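Local coordinates for protein Ac-ASP-7 (Ancylostoma caninum, PDB 3S6S) that is of unknown function but, as a secreted SCP/TAPS (pathogenesis-related) protein of the dog hookworm, probably acts at the interface between parasite and host, at residues A[22-26]-A[116-120]; A[45-49]-A[112-116]. One frame throughout, in Å; residues are numbered along the deposited sequence.

Contact 1: residues A[22-26]-A[116-120]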
ATOM      1  N   ILE A  22      -3.448   4.294  -7.077  1.00 22.78           N
ATOM      2  CA  ILE A  22      -3.147   4.026  -5.666  1.00 29.35           C
ATOM      3  C   ILE A  22      -1.991   3.032  -5.499  1.00 26.32           C
ATOM      4  O   ILE A  22      -1.084   3.212  -4.667  1.00 23.33           O
ATOM      5  CB  ILE A  22      -4.408   3.533  -4.930  1.00 25.23           C
ATOM      6  CG1 ILE A  22      -5.485   4.621  -4.997  1.00 23.47           C
ATOM      7  CG2 ILE A  22      -4.075   3.127  -3.485  1.00 22.71           C
ATOM      8  CD1 ILE A  22      -6.861   4.192  -4.484  1.00 27.41           C
ATOM      9  N   ASP A  23      -2.021   1.996  -6.330  1.00 29.47           N
ATOM     10  CA  ASP A  23      -0.974   0.994  -6.349  1.00 26.01           C
ATOM     11  C   ASP A  23       0.359   1.588  -6.783  1.00 23.86           C
ATOM     12  O   ASP A  23       1.404   1.260  -6.218  1.00 23.51           O
ATOM     13  CB  ASP A  23      -1.367  -0.158  -7.262  1.00 26.64           C
ATOM     14  CG  ASP A  23      -0.257  -1.154  -7.431  1.00 27.86           C
ATOM     15  OD1 ASP A  23       0.553  -0.996  -8.375  1.00 27.44           O
ATOM     16  OD2 ASP A  23      -0.186  -2.082  -6.603  1.00 28.62           O
ATOM     17  N   THR A  24       0.324   2.477  -7.770  1.00 23.39           N
ATOM     18  CA  THR A  24       1.558   3.099  -8.245  1.00 26.04           C
ATOM     19  C   THR A  24       2.123   4.069  -7.210  1.00 26.39           C
ATOM     20  O   THR A  24       3.335   4.113  -6.975  1.00 25.11           O
ATOM     21  CB  THR A  24       1.368   3.812  -9.602  1.00 30.01           C
ATOM     22  OG1 THR A  24       1.076   2.838 -10.622  1.00 33.13           O
ATOM     23  CG2 THR A  24       2.632   4.548  -9.981  1.00 20.81           C
ATOM     24  N   PHE A  25       1.236   4.822  -6.568  1.00 24.61           N
ATOM     25  CA  PHE A  25       1.643   5.691  -5.480  1.00 23.75           C
ATOM     26  C   PHE A  25       2.334   4.894  -4.379  1.00 27.11           C
ATOM     27  O   PHE A  25       3.399   5.267  -3.899  1.00 29.32           O
ATOM     28  CB  PHE A  25       0.437   6.426  -4.903  1.00 27.43           C
ATOM     29  CG  PHE A  25       0.741   7.188  -3.646  1.00 27.25           C
ATOM     30  CD1 PHE A  25       0.691   6.556  -2.408  1.00 26.34           C
ATOM     31  CD2 PHE A  25       1.063   8.543  -3.700  1.00 25.81           C
ATOM     32  CE1 PHE A  25       0.966   7.255  -1.242  1.00 29.14           C
ATOM     33  CE2 PHE A  25       1.355   9.253  -2.550  1.00 28.91           C
ATOM     34  CZ  PHE A  25       1.296   8.610  -1.310  1.00 32.21           C
ATOM     35  N   HIS A  26       1.719   3.794  -3.963  1.00 29.34           N
ATOM     36  CA  HIS A  26       2.331   2.949  -2.939  1.00 25.27           C
ATOM     37  C   HIS A  26       3.658   2.359  -3.378  1.00 25.05           C
ATOM     38  O   HIS A  26       4.678   2.563  -2.723  1.00 24.17           O
ATOM     39  CB  HIS A  26       1.391   1.809  -2.537  1.00 23.40           C
ATOM     40  CG  HIS A  26       0.352   2.215  -1.542  1.00 28.77           C
ATOM     41  ND1 HIS A  26      -0.783   2.912  -1.894  1.00 28.47           N
ATOM     42  CD2 HIS A  26       0.279   2.025  -0.203  1.00 25.37           C
ATOM     43  CE1 HIS A  26      -1.521   3.115  -0.817  1.00 27.91           C
ATOM     44  NE2 HIS A  26      -0.892   2.596   0.224  1.00 24.03           N
ATOM     45  N   ARG A 116       0.980  -7.122   1.201  1.00 23.39           N
ATOM     46  CA  ARG A 116      -0.205  -6.975   0.376  1.00 26.06           C
ATOM     47  C   ARG A 116      -1.206  -5.999   0.971  1.00 26.42           C
ATOM     48  O   ARG A 116      -1.197  -5.741   2.182  1.00 27.34           O
ATOM     49  CB  ARG A 116      -0.857  -8.328   0.042  1.00 28.70           C
ATOM     50  CG  ARG A 116      -1.140  -9.224   1.208  1.00 30.15           C
ATOM     51  CD  ARG A 116      -1.992 -10.412   0.767  1.00 31.31           C
ATOM     52  NE  ARG A 116      -1.194 -11.569   0.375  1.00 36.08           N
ATOM     53  CZ  ARG A 116      -1.563 -12.450  -0.559  1.00 40.36           C
ATOM     54  NH1 ARG A 116      -2.716 -12.298  -1.209  1.00 31.64           N
ATOM     55  NH2 ARG A 116      -0.773 -13.475  -0.858  1.00 37.26           N
ATOM     56  N   PHE A 117      -2.041  -5.442   0.092  1.00 20.88           N
ATOM     57  CA  PHE A 117      -3.045  -4.470   0.470  1.00 22.25           C
ATOM     58  C   PHE A 117      -4.134  -4.418  -0.591  1.00 25.47           C
ATOM     59  O   PHE A 117      -3.959  -4.923  -1.691  1.00 28.03           O
ATOM     60  CB  PHE A 117      -2.423  -3.075   0.639  1.00 22.30           C
ATOM     61  CG  PHE A 117      -2.176  -2.334  -0.666  1.00 25.04           C
ATOM     62  CD1 PHE A 117      -1.554  -2.954  -1.745  1.00 27.33           C
ATOM     63  CD2 PHE A 117      -2.557  -1.007  -0.806  1.00 26.21           C
ATOM     64  CE1 PHE A 117      -1.308  -2.252  -2.929  1.00 23.91           C
ATOM     65  CE2 PHE A 117      -2.325  -0.307  -1.990  1.00 21.91           C
ATOM     66  CZ  PHE A 117      -1.701  -0.932  -3.052  1.00 24.33           C
ATOM     67  N   GLY A 118      -5.245  -3.782  -0.245  1.00 23.18           N
ATOM     68  CA  GLY A 118      -6.302  -3.466  -1.175  1.00 23.74           C
ATOM     69  C   GLY A 118      -7.038  -2.225  -0.687  1.00 26.16           C
ATOM     70  O   GLY A 118      -7.018  -1.916   0.510  1.00 22.73           O
ATOM     71  N   CYS A 119      -7.680  -1.502  -1.607  1.00 24.96           N
ATOM     72  CA  CYS A 119      -8.374  -0.273  -1.233  1.00 27.86           C
ATOM     73  C   CYS A 119      -9.767  -0.210  -1.830  1.00 28.69           C
ATOM     74  O   CYS A 119     -10.066  -0.857  -2.829  1.00 27.93           O
ATOM     75  CB  CYS A 119      -7.575   0.955  -1.671  1.00 24.44           C
ATOM     76  SG  CYS A 119      -5.812   0.843  -1.309  1.00 27.86           S
ATOM     77  N   SER A 120     -10.619   0.583  -1.210  1.00 26.10           N
ATOM     78  CA  SER A 120     -11.938   0.811  -1.753  1.00 28.84           C
ATOM     79  C   SER A 120     -12.314   2.238  -1.445  1.00 28.78           C
ATOM     80  O   SER A 120     -11.777   2.840  -0.516  1.00 29.64           O
ATOM     81  CB  SER A 120     -12.946  -0.156  -1.141  1.00 29.75           C
ATOM     82  OG  SER A 120     -14.236   0.079  -1.673  1.00 28.69           O
TER
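F117 tucks its ring between its own backbone N and carbonyl (chi1 79°), which carries it from strand 116-120 to helix 22-26. There H26 turns its imidazole back along its own helix turn, so that ND1 comes beside I22 O and one face is presented to F117. F117 CE2 sits over the centre of that face, and its closest approach is to H26 ND1, at 3.6 Å. The two ring planes are inclined at 43°, with centroids 4.5 Å apart, so the pair is neither a parallel stack nor a T. H26 is held from within its own helix: ND1 donates to I22 O at 2.8 Å. I22 O lies in the imidazole plane, while ND1 stands above the carbonyl plane rather than on a lone pair. The helical N-H of H26 reaches the same oxygen from the opposite face, so I22 O accepts two bonds, and the side-chain bond fixes the rotation of the imidazole. D23 brings carboxylate oxygen OD2 to the edge of the phenyl ring, 3.8 Å from F117 CE1. I22 drives its CG2 methyl toward the strand, 3.6 Å from C119 SG and 4.1 Å from F117 CE2. H26 NE2 is hydrogen-bonded to Y140 OH, so both imidazole nitrogens are engaged. The contact is buried helix-on-sheet packing in the alpha-beta-alpha sandwich of the SCP/TAPS (CAP) fold; the axes of 22-26 and 116-120 pass 10.3 Å apart at 139°. The C119-C138 disulfide ties strand 116-123 to its neighbour 133-140, which also touches I22 through W136; Y52 of strand 51-53 meets F117 edge-to-face, and V109 of helix 103-110 packs on H26.

Contact 2: residues A[45-49]-A[112-116]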
ATOM      1  N   ARG A  45      17.145  -0.089   1.847  1.00 38.38           N
ATOM      2  CA  ARG A  45      16.786  -1.236   2.669  1.00 39.56           C
ATOM      3  C   ARG A  45      16.082  -2.312   1.864  1.00 38.01           C
ATOM      4  O   ARG A  45      15.660  -2.089   0.725  1.00 31.70           O
ATOM      5  CB  ARG A  45      15.875  -0.812   3.825  1.00 40.83           C
ATOM      6  CG  ARG A  45      14.570  -0.174   3.373  1.00 36.91           C
ATOM      7  CD  ARG A  45      14.612   1.332   3.597  1.00 43.38           C
ATOM      8  NE  ARG A  45      13.892   1.699   4.810  1.00 44.83           N
ATOM      9  CZ  ARG A  45      14.106   2.803   5.520  1.00 43.44           C
ATOM     10  NH1 ARG A  45      15.040   3.671   5.167  1.00 42.25           N
ATOM     11  NH2 ARG A  45      13.377   3.025   6.601  1.00 50.98           N
ATOM     12  N   GLU A  46      15.954  -3.482   2.482  1.00 38.60           N
ATOM     13  CA  GLU A  46      15.102  -4.524   1.949  1.00 34.79           C
ATOM     14  C   GLU A  46      13.689  -3.980   1.979  1.00 38.76           C
ATOM     15  O   GLU A  46      13.255  -3.400   2.979  1.00 39.44           O
ATOM     16  CB  GLU A  46      15.209  -5.790   2.793  1.00 33.76           C
ATOM     17  CG  GLU A  46      14.303  -6.910   2.338  1.00 33.28           C
ATOM     18  CD  GLU A  46      14.566  -8.200   3.068  1.00 37.89           C
ATOM     19  OE1 GLU A  46      15.655  -8.344   3.656  1.00 41.84           O
ATOM     20  OE2 GLU A  46      13.684  -9.080   3.059  1.00 43.15           O
ATOM     21  N   MET A  47      12.981  -4.134   0.872  1.00 35.43           N
ATOM     22  CA  MET A  47      11.610  -3.669   0.792  1.00 33.72           C
ATOM     23  C   MET A  47      10.771  -4.695   0.035  1.00 36.17           C
ATOM     24  O   MET A  47      11.232  -5.288  -0.942  1.00 37.25           O
ATOM     25  CB  MET A  47      11.564  -2.300   0.112  1.00 33.17           C
ATOM     26  CG  MET A  47      10.165  -1.702  -0.056  1.00 34.32           C
ATOM     27  SD  MET A  47       9.440  -1.004   1.443  1.00 30.79           S
ATOM     28  CE  MET A  47      10.520   0.409   1.734  1.00 31.19           C
ATOM     29  N   TYR A  48       9.552  -4.931   0.508  1.00 33.61           N
ATOM     30  CA  TYR A  48       8.620  -5.784  -0.217  1.00 32.44           C
ATOM     31  C   TYR A  48       7.672  -4.907  -0.980  1.00 30.25           C
ATOM     32  O   TYR A  48       7.223  -3.904  -0.454  1.00 31.62           O
ATOM     33  CB  TYR A  48       7.848  -6.697   0.738  1.00 29.81           C
ATOM     34  CG  TYR A  48       8.606  -7.970   1.006  1.00 33.59           C
ATOM     35  CD1 TYR A  48       9.812  -7.936   1.700  1.00 34.62           C
ATOM     36  CD2 TYR A  48       8.147  -9.201   0.529  1.00 31.71           C
ATOM     37  CE1 TYR A  48      10.533  -9.079   1.935  1.00 35.45           C
ATOM     38  CE2 TYR A  48       8.867 -10.361   0.761  1.00 32.80           C
ATOM     39  CZ  TYR A  48      10.066 -10.286   1.470  1.00 35.03           C
ATOM     40  OH  TYR A  48      10.809 -11.406   1.717  1.00 36.50           O
ATOM     41  N   GLY A  49       7.400  -5.253  -2.232  1.00 29.58           N
ATOM     42  CA  GLY A  49       6.351  -4.573  -2.967  1.00 26.67           C
ATOM     43  C   GLY A  49       5.034  -5.006  -2.338  1.00 28.74           C
ATOM     44  O   GLY A  49       4.957  -6.074  -1.737  1.00 28.96           O
ATOM     45  N   PRO A 112       8.253  -1.753   5.398  1.00 33.91           N
ATOM     46  CA  PRO A 112       8.898  -2.749   4.521  1.00 28.58           C
ATOM     47  C   PRO A 112       8.391  -4.181   4.684  1.00 28.18           C
ATOM     48  O   PRO A 112       8.633  -4.991   3.798  1.00 31.74           O
ATOM     49  CB  PRO A 112      10.376  -2.658   4.914  1.00 30.75           C
ATOM     50  CG  PRO A 112      10.528  -1.284   5.498  1.00 32.51           C
ATOM     51  CD  PRO A 112       9.234  -1.021   6.216  1.00 30.02           C
ATOM     52  N   LYS A 113       7.672  -4.484   5.764  1.00 30.02           N
ATOM     53  CA  LYS A 113       7.243  -5.861   6.020  1.00 30.22           C
ATOM     54  C   LYS A 113       5.770  -6.126   5.714  1.00 30.67           C
ATOM     55  O   LYS A 113       5.287  -7.251   5.869  1.00 27.70           O
ATOM     56  CB  LYS A 113       7.592  -6.284   7.447  1.00 31.58           C
ATOM     57  CG  LYS A 113       9.088  -6.260   7.700  1.00 34.75           C
ATOM     58  CD  LYS A 113       9.479  -6.652   9.126  1.00 33.59           C
ATOM     59  CE  LYS A 113      11.013  -6.664   9.252  1.00 29.43           C
ATOM     60  NZ  LYS A 113      11.456  -6.926  10.640  1.00 36.90           N
ATOM     61  N   ALA A 114       5.050  -5.092   5.292  1.00 28.41           N
ATOM     62  CA  ALA A 114       3.747  -5.313   4.674  1.00 28.89           C
ATOM     63  C   ALA A 114       4.000  -5.934   3.298  1.00 24.80           C
ATOM     64  O   ALA A 114       4.983  -5.602   2.650  1.00 27.59           O
ATOM     65  CB  ALA A 114       2.965  -3.993   4.558  1.00 24.10           C
ATOM     66  N   THR A 115       3.132  -6.836   2.857  1.00 23.57           N
ATOM     67  CA  THR A 115       3.346  -7.536   1.590  1.00 22.17           C
ATOM     68  C   THR A 115       2.136  -7.528   0.670  1.00 27.21           C
ATOM     69  O   THR A 115       2.243  -7.921  -0.502  1.00 27.05           O
ATOM     70  CB  THR A 115       3.727  -9.013   1.798  1.00 25.21           C
ATOM     71  OG1 THR A 115       2.570  -9.763   2.177  1.00 22.23           O
ATOM     72  CG2 THR A 115       4.825  -9.160   2.833  1.00 25.42           C
ATOM     73  N   ARG A 116       0.980  -7.122   1.201  1.00 23.39           N
ATOM     74  CA  ARG A 116      -0.205  -6.975   0.376  1.00 26.06           C
ATOM     75  C   ARG A 116      -1.206  -5.999   0.971  1.00 26.42           C
ATOM     76  O   ARG A 116      -1.197  -5.741   2.182  1.00 27.34           O
ATOM     77  CB  ARG A 116      -0.857  -8.328   0.042  1.00 28.70           C
ATOM     78  CG  ARG A 116      -1.140  -9.224   1.208  1.00 30.15           C
ATOM     79  CD  ARG A 116      -1.992 -10.412   0.767  1.00 31.31           C
ATOM     80  NE  ARG A 116      -1.194 -11.569   0.375  1.00 36.08           N
ATOM     81  CZ  ARG A 116      -1.563 -12.450  -0.559  1.00 40.36           C
ATOM     82  NH1 ARG A 116      -2.716 -12.298  -1.209  1.00 31.64           N
ATOM     83  NH2 ARG A 116      -0.773 -13.475  -0.858  1.00 37.26           N
TER
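Two irregular segments pack here in a buried loop-to-loop contact, M47 and Y48 against P112 and T115, where the chain approaches two adjacent strands of the central sheet. P112 carries much of it. M47, bent at chi2 and chi3 (76° and 67°), folds its thioether back over the proline, placing SD 3.6 Å from P112 CA and CE near P112 CG. E46 O touches P112 CB at 3.5 Å. One weak backbone hydrogen bond, 3.4 Å from Y48 N to P112 O, joins the two loops. In the SCP/TAPS fold these segments lead into strands 51-53 and 116-123, which run parallel in the mixed sheet, and they already travel roughly the same way, 37° apart. Y48 and T115 run alongside each other in the same direction, the T115 CG2 methyl 4.0 Å from Y48 CD2. Their polar ends are satisfied by other residues: Y48 OH is hydrogen-bonded to Y165 N and S168 OG, and T115 OG1 to D141 OD1. Near the strands, Y48 CB rests 3.6 Å from A114 O. The backbone of M47 and G49 pairs with C175, and R30 NH1 of helix 16-34 is hydrogen-bonded to Y48 O.

Contacts 1 and 2 lie on one continuous run of chain: 112-116 leads directly into 116-120, and R116 belongs to both, although it touches neither partner segment. Their centres are 13 Å apart, contact 1 being about 4 Å from the centre of the chain and contact 2 about 10 Å. Helix 16-34 connects them a second way, since it supplies 22-26 to contact 1 and, further along, R30 to the surroundings of contact 2. R116 forms a salt bridge with D53, the last residue of strand 51-53, which follows 45-49. Contact 1 sets strand 116-123 against helix 16-34; contact 2 sets the residues just before that strand against the loop leading to strand 51-53.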